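Endolysin (Escherichia coli O157 typing phage 15, PDB 7M5I) probably hydrolyses the glycan strands of host peptidoglycan as a family 24 lysozyme, taking part in the lysis that releases new phage particles. Local coordinates at residues 101-105 / 106-110; 136-140 / 141-145. All coordinates share one frame; numbering follows the deposited sequence.

Overall arrangement
Both contacts are local, each bridging a junction between neighbouring secondary elements of the lysozyme domain. From the N terminus, helix 11-21 and two short hairpins come first, then helices 57-78 and 85-98. The short helix 100-104 then runs into interaction 1, which closes the tight turn into helix 107-113; side chains of both short helices pack on helices 57-78 and 85-98. Helix 117-124 and the hairpin of strands 129-132 and 135-138 follow before interaction 2 closes the step from that hairpin into helix 140-155. The two lie in series, neither nested nor crossed, with centres about 18 Å apart and nearest atoms about 9 Å apart. Helix 85-98 is touched by side chains from both.

Interaction 1: residues 101-105 / 106-110; sequences TAMQD and STFIK. With PO4 (phosphate ion), chain C.
Met-103 comes at the Phe-108 ring obliquely, CG lying 4.0 Å from Phe-108 CZ with the two side chains roughly at right angles. One face of that ring carries the hydroxyl of Ser-106, whose OG sits 3.3 Å above the plane of the Phe-108 ring, over its centre, while the ring of Trp-127 meets Phe-108 with its plane perpendicular. The bend at chi2 (-83°) turns the Met-103 sulfur to Ile-109, SD lying 4.1 Å from Ile-109 CD1. The turn joins two short helices, and Ser-106 is the N-cap of the second: its OG accepts from Ile-109 N at 3.1 Å. The same hydroxyl donates to Met-103 O, 2.7 Å from Ser-106 OG and near the carbonyl plane. Ser-106 N also donates to that oxygen, from well above the plane, so one carbonyl takes two bonds from one residue. Thr-107 faces a phosphate, probably from the crystallisation liquor. Thr-107 N donates to phosphate O3 at 3.0 Å and Thr-107 OG1 to phosphate O1, a short 2.5 Å, as suits an anion at a helix N terminus. Met-103 and Ile-109 both rest on Ala-78 of helix 57-78, and Phe-108 packs on Leu-91 and Ile-98 of helix 85-98.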
loop_
_atom_site.group_PDB
_atom_site.type_symbol
_atom_site.label_atom_id
_atom_site.label_comp_id
_atom_site.label_asym_id
_atom_site.label_seq_id
_atom_site.Cartn_x
_atom_site.Cartn_y
_atom_site.Cartn_z
ATOM N N THR A 101 3.045 4.989 10.534
ATOM C CA THR A 101 2.436 5.620 11.724
ATOM C C THR A 101 0.911 5.602 11.642
ATOM O O THR A 101 0.275 5.279 12.685
ATOM C CB THR A 101 2.955 7.035 11.990
ATOM O OG1 THR A 101 4.315 6.849 12.352
ATOM C CG2 THR A 101 2.199 7.695 13.115
ATOM N N ALA A 102 0.337 5.868 10.464
ATOM C CA ALA A 102 -1.130 5.961 10.323
ATOM C C ALA A 102 -1.714 4.564 10.588
ATOM O O ALA A 102 -2.754 4.470 11.249
ATOM C CB ALA A 102 -1.458 6.422 8.922
ATOM N N MET A 103 -1.095 3.542 10.003
ATOM C CA MET A 103 -1.557 2.134 10.200
ATOM C C MET A 103 -1.445 1.788 11.685
ATOM O O MET A 103 -2.396 1.211 12.243
ATOM C CB MET A 103 -0.730 1.172 9.354
ATOM C CG MET A 103 -1.036 -0.304 9.611
ATOM S SD MET A 103 -0.175 -1.016 11.035
ATOM C CE MET A 103 1.509 -1.012 10.464
ATOM N N GLN A 104 -0.321 2.108 12.316
ATOM C CA GLN A 104 -0.054 1.668 13.723
ATOM C C GLN A 104 -1.136 2.181 14.672
ATOM O O GLN A 104 -1.503 1.470 15.615
ATOM C CB GLN A 104 1.328 2.098 14.182
ATOM C CG GLN A 104 2.425 1.284 13.533
ATOM C CD GLN A 104 3.774 1.873 13.823
ATOM O OE1 GLN A 104 3.882 3.035 14.226
ATOM N NE2 GLN A 104 4.804 1.067 13.582
ATOM N N ASP A 105 -1.613 3.393 14.453
ATOM C CA ASP A 105 -2.561 4.093 15.346
ATOM C C ASP A 105 -3.989 3.969 14.822
ATOM O O ASP A 105 -4.864 4.536 15.467
ATOM C CB ASP A 105 -2.123 5.548 15.539
ATOM C CG ASP A 105 -0.780 5.697 16.226
ATOM O OD1 ASP A 105 -0.337 4.732 16.893
ATOM O OD2 ASP A 105 -0.185 6.807 16.120
ATOM N N SER A 106 -4.226 3.202 13.761
ATOM C CA SER A 106 -5.534 3.117 13.059
ATOM C C SER A 106 -6.559 2.343 13.890
ATOM O O SER A 106 -6.183 1.435 14.604
ATOM C CB SER A 106 -5.384 2.480 11.693
ATOM O OG SER A 106 -5.026 1.098 11.781
ATOM N N THR A 107 -7.826 2.649 13.702
ATOM C CA THR A 107 -8.948 1.806 14.130
ATOM C C THR A 107 -8.919 0.457 13.396
ATOM O O THR A 107 -9.246 -0.568 14.038
ATOM C CB THR A 107 -10.278 2.524 13.914
ATOM O OG1 THR A 107 -10.259 3.724 14.677
ATOM C CG2 THR A 107 -11.450 1.661 14.285
ATOM N N PHE A 108 -8.602 0.424 12.101
ATOM C CA PHE A 108 -8.683 -0.856 11.353
ATOM C C PHE A 108 -7.758 -1.886 12.024
ATOM O O PHE A 108 -8.176 -3.050 12.160
ATOM C CB PHE A 108 -8.523 -0.683 9.842
ATOM C CG PHE A 108 -7.160 -0.329 9.319
ATOM C CD1 PHE A 108 -6.184 -1.295 9.145
ATOM C CD2 PHE A 108 -6.899 0.971 8.855
ATOM C CE1 PHE A 108 -4.952 -0.982 8.573
ATOM C CE2 PHE A 108 -5.668 1.287 8.320
ATOM C CZ PHE A 108 -4.691 0.321 8.147
ATOM N N ILE A 109 -6.567 -1.516 12.452
ATOM C CA ILE A 109 -5.594 -2.526 12.968
ATOM C C ILE A 109 -6.062 -2.996 14.359
ATOM O O ILE A 109 -5.877 -4.201 14.654
ATOM C CB ILE A 109 -4.168 -1.977 13.007
ATOM C CG1 ILE A 109 -3.158 -3.129 13.012
ATOM C CG2 ILE A 109 -3.966 -1.059 14.198
ATOM C CD1 ILE A 109 -3.023 -3.832 11.657
ATOM N N LYS A 110 -6.670 -2.098 15.140
ATOM C CA LYS A 110 -7.286 -2.439 16.449
ATOM C C LYS A 110 -8.393 -3.474 16.237
ATOM O O LYS A 110 -8.449 -4.482 16.961
ATOM C CB LYS A 110 -7.742 -1.141 17.112
ATOM C CG LYS A 110 -6.612 -0.353 17.767
ATOM C CD LYS A 110 -7.132 0.683 18.809
ATOM C CE LYS A 110 -6.230 1.884 19.092
ATOM N NZ LYS A 110 -6.089 2.824 17.953
HETATM P P PO4 C . -8.519 6.121 12.615
HETATM O O1 PO4 C . -9.558 5.945 13.725
HETATM O O2 PO4 C . -8.967 7.277 11.728
HETATM O O3 PO4 C . -8.438 4.847 11.816
HETATM O O4 PO4 C . -7.150 6.446 13.185
#

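Interaction 2: residues 136-140 / 141-145; sequences KVTSN and GLKNR
Gly-141, in the first turn of helix 140-155, follows Asn-140, and its N is 3.4 Å from Ser-139 OG; its carbonyl oxygen accepts from Arg-145 N, an i to i+4 helical bond. Leu-142 is gripped at its amide: Leu-142 N donates to Ser-139 OG at 3.1 Å, with an N-H...O angle of 166°. The serine hydroxyl reaches this amide because OG is turned opposite the backbone N (chi1 164°). The isobutyl group of Leu-142 folds over the same serine, with CG 3.6 Å from Ser-139 OG and CD1 4.0 Å from Ser-139 CB, and then continues to Val-130 and Asn-97. Ser-139 is thus the N-cap where strand 135-138 of the hairpin gives way to the long helix, and its backbone remains bonded to Asn-128 beside the partner strand. Next, Lys-143 N donates to Ser-139 O at 2.9 Å, so Ser-139 accepts through both its hydroxyl and its carbonyl. The lysine side chain leans toward the end of the strand: its CD lies 3.7 Å from the methyl CG2 of Thr-138, crossing it at a slant, and 3.9 Å from OD1 of Asn-140, whose side chain points the same way alongside. Asn-144 N closes the following helical bond to Asn-140 O at 2.9 Å, while its OD1 is hydrogen-bonded to Arg-147 NE. Arg-145, nearly fully extended, heads into the interior, where NE forms a salt bridge with Glu-149 and NH1 makes a long, weak ion pair with Glu-21, a predicted catalytic residue.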
loop_
_atom_site.group_PDB
_atom_site.type_symbol
_atom_site.label_atom_id
_atom_site.label_comp_id
_atom_site.label_asym_id
_atom_site.label_seq_id
_atom_site.Cartn_x
_atom_site.Cartn_y
_atom_site.Cartn_z
ATOM N N LYS A 136 -8.721 19.045 3.855
ATOM C CA LYS A 136 -8.896 17.592 3.608
ATOM C C LYS A 136 -10.014 17.425 2.572
ATOM O O LYS A 136 -11.122 17.940 2.774
ATOM C CB LYS A 136 -9.203 16.874 4.935
ATOM C CG LYS A 136 -7.995 16.566 5.818
ATOM C CD LYS A 136 -6.783 16.024 5.055
ATOM C CE LYS A 136 -5.910 15.074 5.859
ATOM N NZ LYS A 136 -5.350 13.987 5.008
ATOM N N VAL A 137 -9.718 16.712 1.511
ATOM C CA VAL A 137 -10.605 16.512 0.341
ATOM C C VAL A 137 -10.722 14.981 0.132
ATOM O O VAL A 137 -9.689 14.297 0.175
ATOM C CB VAL A 137 -10.012 17.226 -0.901
ATOM C CG1 VAL A 137 -10.647 16.751 -2.180
ATOM C CG2 VAL A 137 -10.131 18.762 -0.791
ATOM N N THR A 138 -11.942 14.495 -0.090
ATOM C CA THR A 138 -12.142 13.057 -0.417
ATOM C C THR A 138 -11.588 12.771 -1.814
ATOM O O THR A 138 -11.913 13.536 -2.771
ATOM C CB THR A 138 -13.613 12.674 -0.294
ATOM O OG1 THR A 138 -14.068 12.994 1.023
ATOM C CG2 THR A 138 -13.833 11.202 -0.573
ATOM N N SER A 139 -10.717 11.785 -1.957
ATOM C CA SER A 139 -10.154 11.326 -3.238
ATOM C C SER A 139 -10.988 10.142 -3.760
ATOM O O SER A 139 -10.998 9.088 -3.096
ATOM C CB SER A 139 -8.738 10.954 -3.120
ATOM O OG SER A 139 -8.294 10.187 -4.202
ATOM N N ASN A 140 -11.600 10.284 -4.930
ATOM C CA ASN A 140 -12.355 9.160 -5.554
ATOM C C ASN A 140 -11.393 8.029 -5.860
ATOM O O ASN A 140 -11.800 6.851 -5.666
ATOM C CB ASN A 140 -13.161 9.634 -6.753
ATOM C CG ASN A 140 -14.364 10.444 -6.339
ATOM O OD1 ASN A 140 -14.848 10.404 -5.185
ATOM N ND2 ASN A 140 -14.881 11.177 -7.310
ATOM N N GLY A 141 -10.158 8.295 -6.283
ATOM C CA GLY A 141 -9.134 7.267 -6.545
ATOM C C GLY A 141 -8.840 6.459 -5.301
ATOM O O GLY A 141 -8.764 5.240 -5.366
ATOM N N LEU A 142 -8.686 7.140 -4.159
ATOM C CA LEU A 142 -8.467 6.439 -2.893
ATOM C C LEU A 142 -9.733 5.639 -2.516
ATOM O O LEU A 142 -9.558 4.520 -2.002
ATOM C CB LEU A 142 -8.109 7.405 -1.766
ATOM C CG LEU A 142 -6.684 7.954 -1.853
ATOM C CD1 LEU A 142 -6.400 8.809 -0.614
ATOM C CD2 LEU A 142 -5.668 6.854 -2.008
ATOM N N LYS A 143 -10.922 6.192 -2.690
ATOM C CA LYS A 143 -12.142 5.392 -2.390
ATOM C C LYS A 143 -12.098 4.096 -3.197
ATOM O O LYS A 143 -12.475 3.039 -2.638
ATOM C CB LYS A 143 -13.421 6.168 -2.676
ATOM C CG LYS A 143 -13.724 7.291 -1.701
ATOM C CD LYS A 143 -14.960 8.021 -2.108
ATOM C CE LYS A 143 -16.256 7.439 -1.661
ATOM N NZ LYS A 143 -17.265 8.545 -1.745
ATOM N N ASN A 144 -11.704 4.162 -4.463
ATOM C CA ASN A 144 -11.655 2.939 -5.313
ATOM C C ASN A 144 -10.613 1.966 -4.777
ATOM O O ASN A 144 -10.869 0.732 -4.696
ATOM C CB ASN A 144 -11.462 3.313 -6.765
ATOM C CG ASN A 144 -11.854 2.195 -7.699
ATOM O OD1 ASN A 144 -12.833 1.467 -7.430
ATOM N ND2 ASN A 144 -11.156 2.160 -8.817
ATOM N N ARG A 145 -9.418 2.472 -4.458
ATOM C CA ARG A 145 -8.338 1.634 -3.934
ATOM C C ARG A 145 -8.792 1.025 -2.617
ATOM O O ARG A 145 -8.579 -0.205 -2.448
ATOM C CB ARG A 145 -7.051 2.429 -3.775
ATOM C CG ARG A 145 -5.924 1.602 -3.185
ATOM C CD ARG A 145 -4.603 2.360 -3.184
ATOM N NE ARG A 145 -3.554 1.556 -2.607
ATOM C CZ ARG A 145 -2.267 1.758 -2.827
ATOM N NH1 ARG A 145 -1.876 2.764 -3.611
ATOM N NH2 ARG A 145 -1.372 0.961 -2.272
#